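Local coordinates for protein extracellular sialidase/neuraminidase, putative (Aspergillus fumigatus, PDB 2XZI) that hydrolyses sialic acid glycosides as a secreted sialidase that acts as a KDNase, probably releasing deaminated neuraminic acid (KDN) in the active site of a six-bladed beta-propeller, at residues A[42-47]-A[52-57]; A[241-246]-A[269-274]; A[197-200]-A[205-208]. One frame throughout, in Å; residues are numbered along the deposited sequence.

Contact 1. Residues A[42-47]-A[52-57]; sequences AVVRTT and LAFAEG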
loop_
_atom_site.group_PDB
_atom_site.type_symbol
_atom_site.label_atom_id
_atom_site.label_comp_id
_atom_site.label_asym_id
_atom_site.label_seq_id
_atom_site.Cartn_x
_atom_site.Cartn_y
_atom_site.Cartn_z
ATOM N N ALA A 42 2.247 -2.214 2.613
ATOM C CA ALA A 42 2.487 -2.547 1.215
ATOM C C ALA A 42 2.920 -3.996 1.183
ATOM O O ALA A 42 3.714 -4.402 2.028
ATOM C CB ALA A 42 3.576 -1.681 0.659
ATOM N N VAL A 43 2.466 -4.763 0.206
ATOM C CA VAL A 43 2.823 -6.187 0.113
ATOM C C VAL A 43 3.042 -6.608 -1.333
ATOM O O VAL A 43 2.298 -6.187 -2.240
ATOM C CB VAL A 43 1.766 -7.095 0.816
ATOM C CG1 VAL A 43 0.410 -7.072 0.078
ATOM C CG2 VAL A 43 2.289 -8.522 1.006
ATOM N N VAL A 44 4.092 -7.406 -1.534
ATOM C CA VAL A 44 4.343 -8.010 -2.836
ATOM C C VAL A 44 4.792 -9.448 -2.698
ATOM O O VAL A 44 5.389 -9.830 -1.716
ATOM C CB VAL A 44 5.401 -7.230 -3.672
ATOM C CG1 VAL A 44 4.855 -5.846 -4.095
ATOM C CG2 VAL A 44 6.738 -7.130 -2.932
ATOM N N ARG A 45 4.485 -10.240 -3.714
ATOM C CA ARG A 45 5.044 -11.571 -3.854
ATOM C C ARG A 45 6.174 -11.474 -4.871
ATOM O O ARG A 45 6.014 -10.880 -5.939
ATOM C CB ARG A 45 3.963 -12.535 -4.357
ATOM C CG ARG A 45 4.466 -13.969 -4.467
ATOM C CD ARG A 45 3.627 -14.785 -5.399
ATOM N NE ARG A 45 4.099 -14.645 -6.771
ATOM C CZ ARG A 45 3.344 -14.839 -7.848
ATOM N NH1 ARG A 45 2.061 -15.171 -7.725
ATOM N NH2 ARG A 45 3.872 -14.685 -9.054
ATOM N N THR A 46 7.332 -12.024 -4.528
ATOM C CA THR A 46 8.491 -11.925 -5.417
ATOM C C THR A 46 8.425 -13.032 -6.447
ATOM O O THR A 46 7.539 -13.879 -6.394
ATOM C CB THR A 46 9.806 -12.038 -4.651
ATOM O OG1 THR A 46 9.996 -13.405 -4.266
ATOM C CG2 THR A 46 9.834 -11.134 -3.415
ATOM N N THR A 47 9.375 -13.071 -7.378
ATOM C CA THR A 47 9.285 -14.121 -8.395
ATOM C C THR A 47 9.582 -15.520 -7.845
ATOM O O THR A 47 9.333 -16.507 -8.528
ATOM C CB THR A 47 10.146 -13.849 -9.630
ATOM O OG1 THR A 47 11.515 -14.032 -9.297
ATOM C CG2 THR A 47 9.884 -12.450 -10.199
ATOM N N LEU A 52 6.865 -10.286 0.745
ATOM C CA LEU A 52 7.471 -9.163 1.464
ATOM C C LEU A 52 6.379 -8.196 1.882
ATOM O O LEU A 52 5.643 -7.692 1.035
ATOM C CB LEU A 52 8.468 -8.431 0.572
ATOM C CG LEU A 52 9.535 -9.264 -0.126
ATOM C CD1 LEU A 52 10.457 -8.380 -0.977
ATOM C CD2 LEU A 52 10.355 -10.054 0.882
ATOM N N ALA A 53 6.263 -7.971 3.194
ATOM C CA ALA A 53 5.292 -7.033 3.760
ATOM C C ALA A 53 6.012 -5.847 4.389
ATOM O O ALA A 53 6.887 -6.031 5.248
ATOM C CB ALA A 53 4.440 -7.759 4.796
ATOM N N PHE A 54 5.633 -4.640 3.977
ATOM C CA PHE A 54 6.237 -3.397 4.430
ATOM C C PHE A 54 5.238 -2.569 5.203
ATOM O O PHE A 54 4.023 -2.687 5.000
ATOM C CB PHE A 54 6.702 -2.559 3.245
ATOM C CG PHE A 54 7.622 -3.277 2.310
ATOM C CD1 PHE A 54 7.113 -4.002 1.235
ATOM C CD2 PHE A 54 8.991 -3.204 2.468
ATOM C CE1 PHE A 54 7.976 -4.679 0.353
ATOM C CE2 PHE A 54 9.855 -3.883 1.586
ATOM C CZ PHE A 54 9.339 -4.595 0.525
ATOM N N ALA A 55 5.750 -1.728 6.093
ATOM C CA ALA A 55 4.903 -0.788 6.811
ATOM C C ALA A 55 5.741 0.374 7.336
ATOM O O ALA A 55 6.991 0.306 7.375
ATOM C CB ALA A 55 4.205 -1.490 7.970
ATOM N N GLU A 56 5.045 1.436 7.732
ATOM C CA GLU A 56 5.639 2.481 8.530
ATOM C C GLU A 56 5.594 2.101 9.994
ATOM O O GLU A 56 4.525 1.855 10.561
ATOM C CB GLU A 56 4.862 3.781 8.325
ATOM C CG GLU A 56 5.145 4.454 6.996
ATOM C CD GLU A 56 4.388 5.750 6.825
ATOM O OE1 GLU A 56 4.044 6.401 7.846
ATOM O OE2 GLU A 56 4.156 6.132 5.660
ATOM N N GLY A 57 6.776 2.035 10.598
ATOM C CA GLY A 57 6.909 1.821 12.041
ATOM C C GLY A 57 6.907 3.205 12.665
ATOM O O GLY A 57 7.882 3.959 12.592
#
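L52 enters the hairpin opposite V44 as an antiparallel hydrogen-bonded pair. L52 N reaches V44 O over 2.9 Å, nearly in line with that carbonyl, and V44 N returns to L52 O within the carbonyl plane at 3.0 Å. The side chain of L52 works on the same face of the sheet as V44. Its CB rests on V44 CG2 at 4.1 Å, while its CD1 lies 3.7 Å from T46 CG2, the two side chains crossing at about a right angle. A T46 chi1 of 74° sends OG1 elsewhere, to D161, and sets the methyl anti to the carbonyl carbon. A53 follows on the other face as the non-hydrogen-bonded partner of V43, and its CB stands 4.4 Å from V43 CG2. F54 then closes a second hydrogen-bonded pair with A42. The bond from F54 N to A42 O is short, 2.7 Å, and almost straight (173°). In the return bond, A42 N sits above the carbonyl plane of F54, 40° out of it. The phenyl ring presents its edge, not a face: CD1 lies 3.5 Å from A42 O, and V44 CG2 approaches the same rim near the ring plane. Past F54, E56 bonds through its backbone to R39 and through OE1 to R58, both residues of the ligand pocket. Strands 37-45 and 51-58 are the first two of a four-stranded propeller blade. F54 and L52 pack on strands 68-74 and 115-122, A42 and V44 lean on P107 of strand 101-109, and A53 lies against L17 and F18 of strand 12-18.

Contact 2. Residues A[241-246]-A[269-274]; sequences YRNDRP and AGLPDP. With KDM (deamino-alpha-neuraminic acid), chain C.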
loop_
_atom_site.group_PDB
_atom_site.type_symbol
_atom_site.label_atom_id
_atom_site.label_comp_id
_atom_site.label_asym_id
_atom_site.label_seq_id
_atom_site.Cartn_x
_atom_site.Cartn_y
_atom_site.Cartn_z
ATOM N N TYR A 241 -5.208 2.104 -15.667
ATOM C CA TYR A 241 -6.354 2.521 -14.869
ATOM C C TYR A 241 -5.796 3.086 -13.571
ATOM O O TYR A 241 -5.132 2.353 -12.831
ATOM C CB TYR A 241 -7.234 1.278 -14.632
ATOM C CG TYR A 241 -8.345 1.305 -13.590
ATOM C CD1 TYR A 241 -8.076 0.998 -12.257
ATOM C CD2 TYR A 241 -9.671 1.537 -13.948
ATOM C CE1 TYR A 241 -9.087 0.959 -11.313
ATOM C CE2 TYR A 241 -10.695 1.508 -12.998
ATOM C CZ TYR A 241 -10.393 1.214 -11.683
ATOM O OH TYR A 241 -11.391 1.187 -10.723
ATOM N N ARG A 242 -6.026 4.384 -13.329
ATOM C CA ARG A 242 -5.719 5.005 -12.044
ATOM C C ARG A 242 -6.987 5.049 -11.211
ATOM O O ARG A 242 -8.060 5.417 -11.710
ATOM C CB ARG A 242 -5.181 6.436 -12.189
ATOM C CG ARG A 242 -3.704 6.571 -12.543
ATOM C CD ARG A 242 -2.744 6.422 -11.328
ATOM N NE ARG A 242 -2.889 7.446 -10.283
ATOM C CZ ARG A 242 -1.915 8.242 -9.826
ATOM N NH1 ARG A 242 -0.681 8.165 -10.308
ATOM N NH2 ARG A 242 -2.175 9.129 -8.866
ATOM N N ASN A 243 -6.876 4.657 -9.948
ATOM C CA ASN A 243 -7.996 4.704 -9.016
ATOM C C ASN A 243 -7.468 5.347 -7.740
ATOM O O ASN A 243 -6.715 4.738 -6.968
ATOM C CB ASN A 243 -8.556 3.288 -8.812
ATOM C CG ASN A 243 -9.729 3.241 -7.854
ATOM O OD1 ASN A 243 -9.702 3.879 -6.804
ATOM N ND2 ASN A 243 -10.751 2.461 -8.197
ATOM N N ASP A 244 -7.807 6.621 -7.560
ATOM C CA ASP A 244 -7.174 7.458 -6.556
ATOM C C ASP A 244 -8.116 7.780 -5.408
ATOM O O ASP A 244 -9.351 7.820 -5.569
ATOM C CB ASP A 244 -6.727 8.781 -7.196
ATOM C CG ASP A 244 -5.512 8.632 -8.108
ATOM O OD1 ASP A 244 -5.167 7.495 -8.487
ATOM O OD2 ASP A 244 -4.907 9.661 -8.466
ATOM N N ARG A 245 -7.515 8.067 -4.259
ATOM C CA ARG A 245 -8.215 8.632 -3.117
ATOM C C ARG A 245 -8.719 10.033 -3.454
ATOM O O ARG A 245 -7.953 10.867 -3.959
ATOM C CB ARG A 245 -7.226 8.711 -1.953
ATOM C CG ARG A 245 -7.732 9.462 -0.729
ATOM C CD ARG A 245 -6.661 9.471 0.330
ATOM N NE ARG A 245 -6.994 10.340 1.458
ATOM C CZ ARG A 245 -6.398 10.278 2.647
ATOM N NH1 ARG A 245 -5.488 9.334 2.908
ATOM N NH2 ARG A 245 -6.764 11.126 3.602
ATOM N N PRO A 246 -10.006 10.302 -3.171
ATOM C CA PRO A 246 -10.527 11.647 -3.435
ATOM C C PRO A 246 -10.011 12.674 -2.418
ATOM O O PRO A 246 -9.653 12.310 -1.289
ATOM C CB PRO A 246 -12.036 11.460 -3.257
ATOM C CG PRO A 246 -12.153 10.361 -2.216
ATOM C CD PRO A 246 -11.042 9.399 -2.621
ATOM N N ALA A 269 -19.153 6.199 -9.086
ATOM C CA ALA A 269 -20.288 6.126 -8.168
ATOM C C ALA A 269 -20.500 4.719 -7.597
ATOM O O ALA A 269 -21.223 4.545 -6.613
ATOM C CB ALA A 269 -21.559 6.646 -8.852
ATOM N N GLY A 270 -19.847 3.728 -8.206
ATOM C CA GLY A 270 -19.915 2.338 -7.737
ATOM C C GLY A 270 -18.953 2.046 -6.588
ATOM O O GLY A 270 -19.032 0.975 -5.973
ATOM N N LEU A 271 -18.072 3.005 -6.290
ATOM C CA LEU A 271 -16.999 2.816 -5.294
ATOM C C LEU A 271 -16.942 3.948 -4.254
ATOM O O LEU A 271 -16.074 4.826 -4.321
ATOM C CB LEU A 271 -15.638 2.655 -5.991
ATOM C CG LEU A 271 -15.456 1.480 -6.958
ATOM C CD1 LEU A 271 -14.091 1.577 -7.643
ATOM C CD2 LEU A 271 -15.664 0.116 -6.257
ATOM N N PRO A 272 -17.878 3.940 -3.294
ATOM C CA PRO A 272 -17.821 4.895 -2.190
ATOM C C PRO A 272 -16.480 4.791 -1.451
ATOM O O PRO A 272 -15.884 3.713 -1.383
ATOM C CB PRO A 272 -19.003 4.466 -1.307
ATOM C CG PRO A 272 -19.212 3.023 -1.627
ATOM C CD PRO A 272 -18.940 2.938 -3.099
ATOM N N ASP A 273 -16.003 5.925 -0.951
ATOM C CA ASP A 273 -14.722 5.980 -0.258
ATOM C C ASP A 273 -14.781 7.147 0.725
ATOM O O ASP A 273 -15.361 8.186 0.397
ATOM C CB ASP A 273 -13.600 6.194 -1.274
ATOM C CG ASP A 273 -12.226 6.180 -0.627
ATOM O OD1 ASP A 273 -11.773 7.237 -0.145
ATOM O OD2 ASP A 273 -11.607 5.085 -0.576
ATOM N N PRO A 274 -14.181 7.006 1.920
ATOM C CA PRO A 274 -14.272 8.050 2.951
ATOM C C PRO A 274 -13.065 8.991 2.942
ATOM O O PRO A 274 -12.761 9.587 3.954
ATOM C CB PRO A 274 -14.316 7.229 4.247
ATOM C CG PRO A 274 -13.348 6.069 3.936
ATOM C CD PRO A 274 -13.581 5.764 2.457
HETATM C C2 KDM C . -3.119 10.061 6.198
HETATM C C1 KDM C . -4.472 9.402 6.439
HETATM C C3 KDM C . -1.979 9.046 6.401
HETATM C C4 KDM C . -0.705 9.375 5.568
HETATM C C5 KDM C . -0.658 10.801 5.003
HETATM C C6 KDM C . -1.937 11.059 4.168
HETATM C C7 KDM C . -2.103 12.529 3.755
HETATM C C8 KDM C . -3.285 12.685 2.780
HETATM C C9 KDM C . -3.490 14.142 2.403
HETATM O O5 KDM C . 0.548 11.015 4.227
HETATM O O1A KDM C . -4.515 8.368 7.148
HETATM O O1B KDM C . -5.453 9.975 5.909
HETATM O O4 KDM C . 0.430 9.179 6.412
HETATM O O6 KDM C . -3.163 10.653 4.863
HETATM O O7 KDM C . -2.339 13.317 4.925
HETATM O O8 KDM C . -3.043 11.954 1.569
HETATM O O9 KDM C . -2.336 14.563 1.658
HETATM O O2 KDM C . -3.040 11.100 7.182
#
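L271 and N243 touch although their backbones do not pair with each other: N243 CA and L271 CA lie 9.9 Å apart, and the meeting is left to side chains alone. L271 CD1 comes to 3.5 Å from N243 ND2, and the phenol oxygen of Y241 lies a little farther from the same methyl. That polar end is held in place by N243 ND2, which donates to Y241 OH at 2.9 Å with the oxygen only 9° out of the amide plane. N243 OD1 is taken by R252, so both ends of the amide are engaged and its rotation is fixed. Farther along, P246 CD packs on D273 OD1 at 3.4 Å, the two side chains meeting at an oblique angle. D273 OD2 is bound by R252 and N295. Just before P246, R245 runs extended, with CG anti to the backbone N (chi1 172°), and delivers its guanidinium to the bound deamino-alpha-neuraminic acid (KDM). R245 NH2 holds the carboxylate oxygen KDM O1B at 2.9 Å, and R245 NH1 reaches the same O1B at 3.1 Å. The bond from NH1 to the ring oxygen O6 is weak, while O8 lies over one guanidinium face. With R39 and R302 also bonded to the ligand, this is consistent with the arginine triad of sialidases; E229 forms a salt bridge with NH1. Strand 250-258 lies between the segments, pairing with 240-244 on one hand and 272-273 on the other, and Y241 and N243 both rest on its V254.

Contact 3. Residues A[197-200]-A[205-208]; sequences ELVI and RNII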
loop_
_atom_site.group_PDB
_atom_site.type_symbol
_atom_site.label_atom_id
_atom_site.label_comp_id
_atom_site.label_asym_id
_atom_site.label_seq_id
_atom_site.Cartn_x
_atom_site.Cartn_y
_atom_site.Cartn_z
ATOM N N GLU A 197 7.058 -2.433 -19.291
ATOM C CA GLU A 197 7.385 -1.252 -18.471
ATOM C C GLU A 197 6.914 -1.397 -17.024
ATOM O O GLU A 197 5.998 -2.166 -16.730
ATOM C CB GLU A 197 6.766 0.024 -19.045
ATOM C CG GLU A 197 7.112 0.343 -20.505
ATOM C CD GLU A 197 6.182 -0.325 -21.510
ATOM O OE1 GLU A 197 5.344 -1.185 -21.127
ATOM O OE2 GLU A 197 6.292 0.041 -22.706
ATOM N N LEU A 198 7.556 -0.642 -16.136
ATOM C CA LEU A 198 7.049 -0.498 -14.765
ATOM C C LEU A 198 6.249 0.785 -14.649
ATOM O O LEU A 198 6.595 1.802 -15.252
ATOM C CB LEU A 198 8.184 -0.463 -13.748
ATOM C CG LEU A 198 9.153 -1.653 -13.741
ATOM C CD1 LEU A 198 10.148 -1.530 -12.600
ATOM C CD2 LEU A 198 8.397 -2.962 -13.613
ATOM N N VAL A 199 5.179 0.751 -13.857
ATOM C CA VAL A 199 4.415 1.957 -13.571
ATOM C C VAL A 199 4.180 2.015 -12.071
ATOM O O VAL A 199 3.621 1.075 -11.472
ATOM C CB VAL A 199 3.044 2.001 -14.297
ATOM C CG1 VAL A 199 2.373 3.351 -14.051
ATOM C CG2 VAL A 199 3.212 1.803 -15.782
ATOM N N ILE A 200 4.627 3.124 -11.484
ATOM C CA ILE A 200 4.497 3.390 -10.055
ATOM C C ILE A 200 3.605 4.617 -9.865
ATOM O O ILE A 200 3.899 5.691 -10.405
ATOM C CB ILE A 200 5.895 3.573 -9.398
ATOM C CG1 ILE A 200 6.774 2.319 -9.609
ATOM C CG2 ILE A 200 5.758 3.923 -7.912
ATOM C CD1 ILE A 200 7.555 2.262 -10.970
ATOM N N ARG A 205 0.984 12.140 -10.741
ATOM C CA ARG A 205 1.863 11.606 -11.786
ATOM C C ARG A 205 2.053 10.114 -11.634
ATOM O O ARG A 205 1.857 9.573 -10.541
ATOM C CB ARG A 205 3.226 12.298 -11.712
ATOM C CG ARG A 205 4.113 11.876 -10.533
ATOM C CD ARG A 205 5.073 13.010 -10.203
ATOM N NE ARG A 205 6.126 12.684 -9.236
ATOM C CZ ARG A 205 6.002 12.665 -7.907
ATOM N NH1 ARG A 205 4.830 12.861 -7.316
ATOM N NH2 ARG A 205 7.083 12.434 -7.167
ATOM N N ASN A 206 2.414 9.451 -12.730
ATOM C CA ASN A 206 2.999 8.108 -12.657
ATOM C C ASN A 206 4.499 8.211 -12.866
ATOM O O ASN A 206 4.979 9.071 -13.614
ATOM C CB ASN A 206 2.440 7.188 -13.735
ATOM C CG ASN A 206 0.976 6.913 -13.582
ATOM O OD1 ASN A 206 0.474 6.705 -12.479
ATOM N ND2 ASN A 206 0.278 6.847 -14.714
ATOM N N ILE A 207 5.238 7.334 -12.205
ATOM C CA ILE A 207 6.662 7.166 -12.482
ATOM C C ILE A 207 6.779 5.935 -13.371
ATOM O O ILE A 207 6.253 4.876 -13.047
ATOM C CB ILE A 207 7.457 7.001 -11.174
ATOM C CG1 ILE A 207 7.406 8.307 -10.383
ATOM C CG2 ILE A 207 8.915 6.644 -11.459
ATOM C CD1 ILE A 207 7.687 8.158 -8.906
ATOM N N ILE A 208 7.435 6.086 -14.516
ATOM C CA ILE A 208 7.529 5.007 -15.478
ATOM C C ILE A 208 8.954 4.499 -15.550
ATOM O O ILE A 208 9.900 5.294 -15.676
ATOM C CB ILE A 208 7.119 5.486 -16.890
ATOM C CG1 ILE A 208 5.850 6.359 -16.844
ATOM C CG2 ILE A 208 7.026 4.300 -17.852
ATOM C CD1 ILE A 208 4.573 5.675 -16.299
#
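I200 and I207 form an antiparallel hydrogen-bonded pair whose short strand segments run at 147° to each other, with axes approaching to 4.7 Å. I207 N donates to I200 O at 2.8 Å and I200 N to I207 O at 2.9 Å, each donor lying in the plane of the carbonyl it meets. The next pair, V199 with I208, is non-hydrogen-bonded, and there L198 O receives a CA-H...O contact from I208 CA at 3.3 Å. On the face carrying the hydrogen-bonded pair, I200 CB stands 4.2 Å from I207 CB. I200 CD1 folds back across the strand and lies 3.6 Å from I207 O, a position it gains through its second torsion (chi2 85°). On the face carrying V199 and I208, the two side chains lie side by side and point the same way. I208 CD1 is bent back toward its partner by a folded second torsion (chi2 -61°) and touches V199 CG1 at 3.9 Å. V199 CG1 also meets N206 CB obliquely, so one valine methyl touches two residues of the other strand. The amide of N206 is engaged at both ends outside the hairpin, ND2 by Q221 and OD1 by R242. The guanidinium of R205 forms a salt bridge with D183. A nitrite ion, probably from the crystallisation liquor, lies about 4 Å from the side chain of I208. The hairpin makes the two central strands of a four-stranded blade, with 191-192 flanking one edge and 217-222 the other. I200 and I207 both pack on W218, and L198 and I200 reach Y116 and F118 of strand 115-122.

All three contacts lie in the blades of one propeller, in separate sheets. Contacts 2 and 3 meet directly: R242 NH1 is 2.9 Å from N206 OD1 and an equal 2.9 Å from R205 O, probable hydrogen bonds, although the contact centres are 20 Å apart. The grip of R242 NE and NH2 on D244 in its own segment probably holds NH1 in place for this link between neighbouring blades. Contact 1 touches neither, with nearest atoms about 11 Å from contact 2 and about 10 Å from contact 3. Contact 2 supplies R245 to the KDM pocket directly, whereas the A42 side chain of contact 1 remains about 13 Å from a bound KDM.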